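Local coordinates for protein flavin-dependent monooxygenase, oxygenase subunit HsaA (Rhodococcus sp., PDB 2RFQ) that hydroxylates the steroid catabolite 3-HSA to the catechol 3,4-DHSA with reduced flavin and dioxygen during cholesterol breakdown, at residues L16-L20 against K74-A78; Y61-P65 against A226-M231; E285-I290 against S336-L340. All coordinates share one frame; numbering follows the deposited sequence.

Interaction 1. Residues L16-L20 against K74-A78; sequences LDALL and KIASA
Within the all-helical N-terminal domain of this acyl-CoA dehydrogenase-like fold, helix 11-25 packs through Leu16, Asp17 and Leu20 against Lys74, Ile75 and Ala78 of segment 74-78, which includes the last part of helix 65-76. Lys74 has the largest share of the contact. Its CG stands anti to the backbone N (chi1 -176°), which sends the chain across to the other helix, and bends at chi3 and chi4 then turn the amine onto Asp17. There NZ donates to Asp17 OD1 at 2.7 Å, a salt bridge that meets the carboxylate on its syn side but 34° out of its plane. The methylenes behind the charge are used as well: Leu16 CB touches Lys74 CD at 3.7 Å, and Leu20, crossing the lysine at about a right angle, sets CD1 3.6 Å from Lys74 CG. The other methyl of Leu20, CD2, reaches Ala78 CB at 4.1 Å. Leu16 CD2 lies 4.0 Å from Ile75 CG1, and the same leucine packs on Leu44 and Thr47 of helix 38-47. Ser77 OG turns back to donate to Lys74 O at 2.6 Å. Asp8 makes a second salt bridge to Lys74 NZ, and its OD2 lies close to Asp17 OD2. The amine therefore sits between two carboxylates, where it probably offsets their mutual repulsion and is itself likely to stay protonated, while its methylenes pack on Leu16 and Leu20.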
loop_
_atom_site.group_PDB
_atom_site.type_symbol
_atom_site.label_atom_id
_atom_site.label_comp_id
_atom_site.label_asym_id
_atom_site.label_seq_id
_atom_site.Cartn_x
_atom_site.Cartn_y
_atom_site.Cartn_z
ATOM N N LEU A 16 -20.708 14.176 -28.117
ATOM C CA LEU A 16 -19.879 13.036 -27.692
ATOM C C LEU A 16 -20.700 12.001 -26.920
ATOM O O LEU A 16 -20.559 10.797 -27.138
ATOM C CB LEU A 16 -18.661 13.489 -26.883
ATOM C CG LEU A 16 -17.564 14.144 -27.717
ATOM C CD1 LEU A 16 -16.555 14.857 -26.781
ATOM C CD2 LEU A 16 -16.883 13.120 -28.677
ATOM N N ASP A 17 -21.575 12.466 -26.030
ATOM C CA ASP A 17 -22.470 11.568 -25.306
ATOM C C ASP A 17 -23.251 10.640 -26.232
ATOM O O ASP A 17 -23.369 9.442 -25.959
ATOM C CB ASP A 17 -23.463 12.374 -24.477
ATOM C CG ASP A 17 -22.928 12.741 -23.129
ATOM O OD1 ASP A 17 -22.010 12.040 -22.633
ATOM O OD2 ASP A 17 -23.455 13.727 -22.551
ATOM N N ALA A 18 -23.805 11.203 -27.303
ATOM C CA ALA A 18 -24.576 10.451 -28.284
ATOM C C ALA A 18 -23.723 9.380 -28.972
ATOM O O ALA A 18 -24.242 8.382 -29.448
ATOM C CB ALA A 18 -25.160 11.401 -29.315
ATOM N N LEU A 19 -22.408 9.598 -29.017
ATOM C CA LEU A 19 -21.503 8.715 -29.749
ATOM C C LEU A 19 -20.958 7.569 -28.901
ATOM O O LEU A 19 -20.504 6.544 -29.436
ATOM C CB LEU A 19 -20.324 9.559 -30.301
ATOM C CG LEU A 19 -19.268 8.865 -31.166
ATOM C CD1 LEU A 19 -19.919 8.202 -32.400
ATOM C CD2 LEU A 19 -18.177 9.857 -31.610
ATOM N N LEU A 20 -20.967 7.738 -27.580
ATOM C CA LEU A 20 -20.317 6.744 -26.690
ATOM C C LEU A 20 -20.735 5.282 -26.918
ATOM O O LEU A 20 -19.857 4.405 -26.990
ATOM C CB LEU A 20 -20.468 7.119 -25.207
ATOM C CG LEU A 20 -19.849 8.437 -24.767
ATOM C CD1 LEU A 20 -19.769 8.528 -23.236
ATOM C CD2 LEU A 20 -18.457 8.688 -25.394
ATOM N N LYS A 74 -14.367 11.649 -21.152
ATOM C CA LYS A 74 -15.588 10.993 -21.644
ATOM C C LYS A 74 -15.278 9.947 -22.728
ATOM O O LYS A 74 -15.734 8.805 -22.642
ATOM C CB LYS A 74 -16.547 12.060 -22.192
ATOM C CG LYS A 74 -17.873 11.531 -22.639
ATOM C CD LYS A 74 -18.750 12.622 -23.280
ATOM C CE LYS A 74 -19.112 13.707 -22.295
ATOM N NZ LYS A 74 -20.069 13.252 -21.236
ATOM N N ILE A 75 -14.533 10.349 -23.760
ATOM C CA ILE A 75 -14.212 9.401 -24.847
ATOM C C ILE A 75 -13.499 8.165 -24.314
ATOM O O ILE A 75 -13.867 7.017 -24.645
ATOM C CB ILE A 75 -13.364 10.063 -25.944
ATOM C CG1 ILE A 75 -14.121 11.253 -26.549
ATOM C CG2 ILE A 75 -12.983 9.038 -27.033
ATOM C CD1 ILE A 75 -13.174 12.184 -27.334
ATOM N N ALA A 76 -12.485 8.397 -23.488
ATOM C CA ALA A 76 -11.673 7.292 -22.946
ATOM C C ALA A 76 -12.475 6.346 -22.057
ATOM O O ALA A 76 -12.079 5.190 -21.885
ATOM C CB ALA A 76 -10.481 7.862 -22.175
ATOM N N SER A 77 -13.563 6.832 -21.445
ATOM C CA SER A 77 -14.421 5.981 -20.620
ATOM C C SER A 77 -15.201 4.938 -21.445
ATOM O O SER A 77 -15.762 3.986 -20.874
ATOM C CB SER A 77 -15.378 6.829 -19.785
ATOM O OG SER A 77 -16.436 7.370 -20.565
ATOM N N ALA A 78 -15.309 5.195 -22.753
ATOM C CA ALA A 78 -15.957 4.258 -23.702
ATOM C C ALA A 78 -14.968 3.326 -24.401
ATOM O O ALA A 78 -15.253 2.140 -24.587
ATOM C CB ALA A 78 -16.777 5.009 -24.736
#

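Interaction 2. Residues Y61-P65 against A226-M231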
loop_
_atom_site.group_PDB
_atom_site.type_symbol
_atom_site.label_atom_id
_atom_site.label_comp_id
_atom_site.label_asym_id
_atom_site.label_seq_id
_atom_site.Cartn_x
_atom_site.Cartn_y
_atom_site.Cartn_z
ATOM N N TYR A 61 -12.541 26.285 -31.352
ATOM C CA TYR A 61 -13.139 26.819 -30.131
ATOM C C TYR A 61 -12.147 27.527 -29.220
ATOM O O TYR A 61 -12.576 28.238 -28.312
ATOM C CB TYR A 61 -13.793 25.702 -29.302
ATOM C CG TYR A 61 -14.997 25.042 -29.941
ATOM C CD1 TYR A 61 -16.287 25.528 -29.714
ATOM C CD2 TYR A 61 -14.847 23.894 -30.729
ATOM C CE1 TYR A 61 -17.408 24.897 -30.283
ATOM C CE2 TYR A 61 -15.954 23.265 -31.299
ATOM C CZ TYR A 61 -17.232 23.765 -31.069
ATOM O OH TYR A 61 -18.328 23.156 -31.648
ATOM N N GLN A 62 -10.843 27.314 -29.439
ATOM C CA GLN A 62 -9.805 27.782 -28.485
ATOM C C GLN A 62 -10.296 27.751 -27.034
ATOM O O GLN A 62 -10.300 28.760 -26.311
ATOM C CB GLN A 62 -9.238 29.154 -28.872
ATOM C CG GLN A 62 -10.282 30.214 -29.177
ATOM C CD GLN A 62 -9.659 31.469 -29.727
ATOM O OE1 GLN A 62 -8.762 31.415 -30.584
ATOM N NE2 GLN A 62 -10.127 32.631 -29.234
ATOM N N ALA A 63 -10.721 26.560 -26.624
ATOM C CA ALA A 63 -11.571 26.371 -25.461
ATOM C C ALA A 63 -10.811 26.463 -24.151
ATOM O O ALA A 63 -9.587 26.302 -24.125
ATOM C CB ALA A 63 -12.256 25.002 -25.551
ATOM N N ASP A 64 -11.548 26.712 -23.073
ATOM C CA ASP A 64 -11.111 26.389 -21.705
ATOM C C ASP A 64 -10.512 24.969 -21.727
ATOM O O ASP A 64 -11.165 24.023 -22.159
ATOM C CB ASP A 64 -12.376 26.438 -20.825
ATOM C CG ASP A 64 -12.110 26.210 -19.343
ATOM O OD1 ASP A 64 -11.102 25.576 -18.963
ATOM O OD2 ASP A 64 -12.951 26.691 -18.566
ATOM N N PRO A 65 -9.246 24.810 -21.297
ATOM C CA PRO A 65 -8.613 23.483 -21.377
ATOM C C PRO A 65 -9.322 22.426 -20.558
ATOM O O PRO A 65 -9.232 21.244 -20.908
ATOM C CB PRO A 65 -7.159 23.725 -20.902
ATOM C CG PRO A 65 -7.242 25.013 -20.117
ATOM C CD PRO A 65 -8.336 25.836 -20.759
ATOM N N ALA A 226 -5.581 33.841 -27.598
ATOM C CA ALA A 226 -6.437 33.260 -26.555
ATOM C C ALA A 226 -5.584 32.784 -25.363
ATOM O O ALA A 226 -4.460 32.288 -25.557
ATOM C CB ALA A 226 -7.276 32.117 -27.091
ATOM N N PRO A 227 -6.094 32.959 -24.131
ATOM C CA PRO A 227 -5.269 32.583 -22.960
ATOM C C PRO A 227 -4.881 31.104 -22.910
ATOM O O PRO A 227 -3.845 30.771 -22.326
ATOM C CB PRO A 227 -6.135 32.982 -21.753
ATOM C CG PRO A 227 -7.576 33.052 -22.321
ATOM C CD PRO A 227 -7.368 33.600 -23.716
ATOM N N VAL A 228 -5.665 30.222 -23.526
ATOM C CA VAL A 228 -5.310 28.799 -23.486
ATOM C C VAL A 228 -3.912 28.543 -24.101
ATOM O O VAL A 228 -3.206 27.614 -23.673
ATOM C CB VAL A 228 -6.397 27.900 -24.146
ATOM C CG1 VAL A 228 -6.469 28.124 -25.667
ATOM C CG2 VAL A 228 -6.136 26.423 -23.832
ATOM N N TYR A 229 -3.494 29.377 -25.065
ATOM C CA TYR A 229 -2.196 29.139 -25.737
ATOM C C TYR A 229 -0.996 29.601 -24.903
ATOM O O TYR A 229 0.152 29.370 -25.302
ATOM C CB TYR A 229 -2.166 29.715 -27.173
ATOM C CG TYR A 229 -3.300 29.167 -27.986
ATOM C CD1 TYR A 229 -3.399 27.785 -28.225
ATOM C CD2 TYR A 229 -4.319 29.996 -28.457
ATOM C CE1 TYR A 229 -4.488 27.230 -28.902
ATOM C CE2 TYR A 229 -5.389 29.472 -29.156
ATOM C CZ TYR A 229 -5.471 28.094 -29.388
ATOM O OH TYR A 229 -6.536 27.557 -30.058
ATOM N N LYS A 230 -1.257 30.217 -23.743
ATOM C CA LYS A 230 -0.181 30.631 -22.834
ATOM C C LYS A 230 0.016 29.582 -21.724
ATOM O O LYS A 230 0.854 29.762 -20.825
ATOM C CB LYS A 230 -0.469 32.015 -22.260
ATOM C CG LYS A 230 -0.469 33.055 -23.362
ATOM C CD LYS A 230 -0.733 34.451 -22.838
ATOM C CE LYS A 230 -0.516 35.468 -23.969
ATOM N NZ LYS A 230 -1.615 35.457 -24.990
HETATM N N MSE A 231 -0.777 28.510 -21.777
HETATM C CA MSE A 231 -0.620 27.424 -20.798
HETATM C C MSE A 231 0.737 26.736 -20.972
HETATM O O MSE A 231 1.192 26.584 -22.091
HETATM C CB MSE A 231 -1.733 26.381 -20.952
HETATM C CG MSE A 231 -3.102 26.923 -20.604
HETATM SE SE MSE A 231 -3.409 26.877 -18.659
HETATM C CE MSE A 231 -3.525 24.913 -18.434
HETATM O O HOH W 1 -8.841 30.343 -24.356
HETATM O O HOH W 2 -6.501 32.924 -30.342
#
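Gln62 lies across Tyr229 at about a right angle, its amide plane turned 74° from the phenol ring, and it is the CB of the glutamine that does the touching, 3.4 Å from Tyr229 OH. With chi1 at 49°, CG is wedged between the backbone N and the carbonyl carbon; from there the chain runs out extended and lays its amide against the methyl of Ala226, NE2 standing 3.6 Å from Ala226 CB. The amide oxygen is gripped twice: OE1 accepts a bond from a water at 2.7 Å, which in turn accepts from Ala226 N, and it also accepts from the backbone N of Glu56. Tyr229 OH, for its part, is hydrogen-bonded to the carbonyl of Leu53, so both polar ends are held by the chain just ahead of Gln62.

The contact joins two irregular linkers of the acyl-CoA dehydrogenase-like fold: the loop that leads into helix 65-76, with Asp64 as its N-cap, and a short 3-10 turn, 227-230, that precedes the long helix 233-266. Val228 projects from this turn between the two backbones. Its CG1 sits over the centre of the neighbouring Tyr229 ring, 3.7 Å above the plane, whereas CG2, anti to the backbone N, comes to 3.8 Å from Pro65 CD as the two side chains slide past each other in opposite directions. A second water bridges the backbones here, donating to Gln62 O at 2.9 Å and accepting a longer bond from Val228 N. Farther along, selenomethionine Met231, bent at chi2 and chi3, crosses Pro65 at a slant and places its CE 4.1 Å from Pro65 CG; both residues also pack on helix 277-309.

Interaction 3. Residues E285-I290 against S336-L340; sequences EASSDI and SIDKL
This is a nearly antiparallel helix-helix contact in the C-terminal helical domain of the acyl-CoA dehydrogenase fold, where Ala286 and Ser336 let two long helices come close: the axes of the two segments pass 8.9 Å apart, their directions 165° from each other. Ala286 CB sits 3.8 Å from Leu340 CD2, and Ser336 CB packs 3.6 Å from Ile290 CG1. The polar edge of the interface is joined through one water. It donates to Asp289 OD2 at 2.6 Å and to Ser336 OG, and accepts from Lys339 NZ at 2.8 Å, a link between opposite charges whose own separation, 4.4 Å from Asp289 OD2 to Lys339 NZ, is too long for a salt bridge. Lys339 runs straight to CE and bends only at chi4 (56°), the turn that presents its amine to the water. Its methylenes cross Glu285 at about a right angle, CE coming to 3.5 Å from Glu285 OE1; the glutamate's charge pairs instead with Arg282. A leucine in place of Lys339 would probably leave the water without its donor and Asp289 without the nearby positive charge on this side. Ser336 OG is also hydrogen-bonded to Arg332 O of its own helix, while Asp289 OD1 forms salt bridges with Arg328 and Arg332 of a second subunit, so one carboxylate serves both the helix pair and the tetramer. Within the chain, helix 233-266 packs on the apolar side through Ala249 and Tyr250 against Ile290 and through His256 against Leu340, and helix 354-365 packs on Ile337 of helix 316-344 through Trp359 and Ala362.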
loop_
_atom_site.group_PDB
_atom_site.type_symbol
_atom_site.label_atom_id
_atom_site.label_comp_id
_atom_site.label_asym_id
_atom_site.label_seq_id
_atom_site.Cartn_x
_atom_site.Cartn_y
_atom_site.Cartn_z
ATOM N N GLU A 285 -13.232 2.497 -2.418
ATOM C CA GLU A 285 -11.845 2.953 -2.595
ATOM C C GLU A 285 -11.591 3.440 -4.021
ATOM O O GLU A 285 -11.055 4.541 -4.230
ATOM C CB GLU A 285 -10.863 1.827 -2.275
ATOM C CG GLU A 285 -10.893 1.408 -0.804
ATOM C CD GLU A 285 -10.071 0.151 -0.587
ATOM O OE1 GLU A 285 -9.966 -0.665 -1.536
ATOM O OE2 GLU A 285 -9.522 -0.001 0.519
ATOM N N ALA A 286 -12.000 2.628 -4.994
ATOM C CA ALA A 286 -11.756 2.940 -6.398
ATOM C C ALA A 286 -12.469 4.208 -6.825
ATOM O O ALA A 286 -11.843 5.102 -7.416
ATOM C CB ALA A 286 -12.181 1.772 -7.277
ATOM N N SER A 287 -13.758 4.311 -6.503
ATOM C CA SER A 287 -14.507 5.510 -6.911
ATOM C C SER A 287 -13.888 6.759 -6.269
ATOM O O SER A 287 -13.760 7.821 -6.909
ATOM C CB SER A 287 -16.001 5.384 -6.579
ATOM O OG SER A 287 -16.190 5.180 -5.196
ATOM N N SER A 288 -13.493 6.649 -4.995
ATOM C CA SER A 288 -12.966 7.848 -4.330
ATOM C C SER A 288 -11.644 8.268 -4.932
ATOM O O SER A 288 -11.390 9.452 -5.139
ATOM C CB SER A 288 -12.819 7.610 -2.829
ATOM O OG SER A 288 -12.278 8.770 -2.194
ATOM N N ASP A 289 -10.798 7.294 -5.211
ATOM C CA ASP A 289 -9.448 7.605 -5.733
ATOM C C ASP A 289 -9.484 8.106 -7.175
ATOM O O ASP A 289 -8.694 8.987 -7.550
ATOM C CB ASP A 289 -8.526 6.409 -5.573
ATOM C CG ASP A 289 -8.250 6.087 -4.110
ATOM O OD1 ASP A 289 -8.519 6.963 -3.238
ATOM O OD2 ASP A 289 -7.741 4.976 -3.837
ATOM N N ILE A 290 -10.415 7.576 -7.960
ATOM C CA ILE A 290 -10.630 8.074 -9.326
ATOM C C ILE A 290 -11.092 9.519 -9.241
ATOM O O ILE A 290 -10.558 10.385 -9.942
ATOM C CB ILE A 290 -11.647 7.198 -10.101
ATOM C CG1 ILE A 290 -11.029 5.809 -10.344
ATOM C CG2 ILE A 290 -12.024 7.894 -11.409
ATOM C CD1 ILE A 290 -12.095 4.751 -10.696
ATOM N N SER A 336 -6.892 1.989 -8.966
ATOM C CA SER A 336 -8.334 1.790 -8.871
ATOM C C SER A 336 -8.820 0.725 -9.847
ATOM O O SER A 336 -9.618 -0.149 -9.471
ATOM C CB SER A 336 -9.022 3.121 -9.102
ATOM O OG SER A 336 -8.602 4.023 -8.061
ATOM N N ILE A 337 -8.328 0.769 -11.086
ATOM C CA ILE A 337 -8.710 -0.267 -12.073
ATOM C C ILE A 337 -8.227 -1.631 -11.552
ATOM O O ILE A 337 -8.952 -2.649 -11.620
ATOM C CB ILE A 337 -8.105 0.017 -13.467
ATOM C CG1 ILE A 337 -8.754 1.280 -14.037
ATOM C CG2 ILE A 337 -8.365 -1.181 -14.414
ATOM C CD1 ILE A 337 -7.997 1.859 -15.185
ATOM N N ASP A 338 -7.005 -1.656 -11.023
ATOM C CA ASP A 338 -6.455 -2.899 -10.476
ATOM C C ASP A 338 -7.369 -3.483 -9.392
ATOM O O ASP A 338 -7.646 -4.709 -9.399
ATOM C CB ASP A 338 -5.045 -2.675 -9.924
ATOM C CG ASP A 338 -4.005 -2.543 -11.029
ATOM O OD1 ASP A 338 -4.371 -2.671 -12.214
ATOM O OD2 ASP A 338 -2.821 -2.308 -10.721
ATOM N N LYS A 339 -7.845 -2.620 -8.483
ATOM C CA LYS A 339 -8.727 -3.054 -7.408
ATOM C C LYS A 339 -9.984 -3.677 -7.998
ATOM O O LYS A 339 -10.435 -4.729 -7.529
ATOM C CB LYS A 339 -9.131 -1.886 -6.488
ATOM C CG LYS A 339 -8.036 -1.331 -5.617
ATOM C CD LYS A 339 -8.607 -0.187 -4.741
ATOM C CE LYS A 339 -7.556 0.397 -3.796
ATOM N NZ LYS A 339 -6.305 0.889 -4.506
ATOM N N LEU A 340 -10.549 -3.026 -9.020
ATOM C CA LEU A 340 -11.829 -3.488 -9.593
ATOM C C LEU A 340 -11.633 -4.811 -10.338
ATOM O O LEU A 340 -12.445 -5.753 -10.193
ATOM C CB LEU A 340 -12.443 -2.444 -10.531
ATOM C CG LEU A 340 -12.730 -1.104 -9.845
ATOM C CD1 LEU A 340 -13.105 -0.017 -10.863
ATOM C CD2 LEU A 340 -13.835 -1.287 -8.836
HETATM O O HOH W 3 -7.620 3.074 -5.629
#

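In the fold
The three contacts are separate, with no atoms in touch. Interactions 1 and 2 cross along the chain, their segments alternating in the order 16-20, 61-65, 74-78, 226-231, and helix 65-76 runs from one contact toward the other; their centres lie 23 Å apart. Interaction 3 follows both, in the C-terminal helical domain, its centre 20 Å from that of interaction 1 and 31 Å from that of interaction 2. Each lies at some distance from residues that probably bind FMN: the side chain of Ile75 is about 8 Å from that of Trp84, Tyr229 about 12 Å from Tyr120, and Leu340 about 11 Å from Thr347. Leu340 also comes within about 7 Å of a bound 3-pyridinium-1-ylpropane-1-sulfonate, whose pocket includes His256 and Thr347.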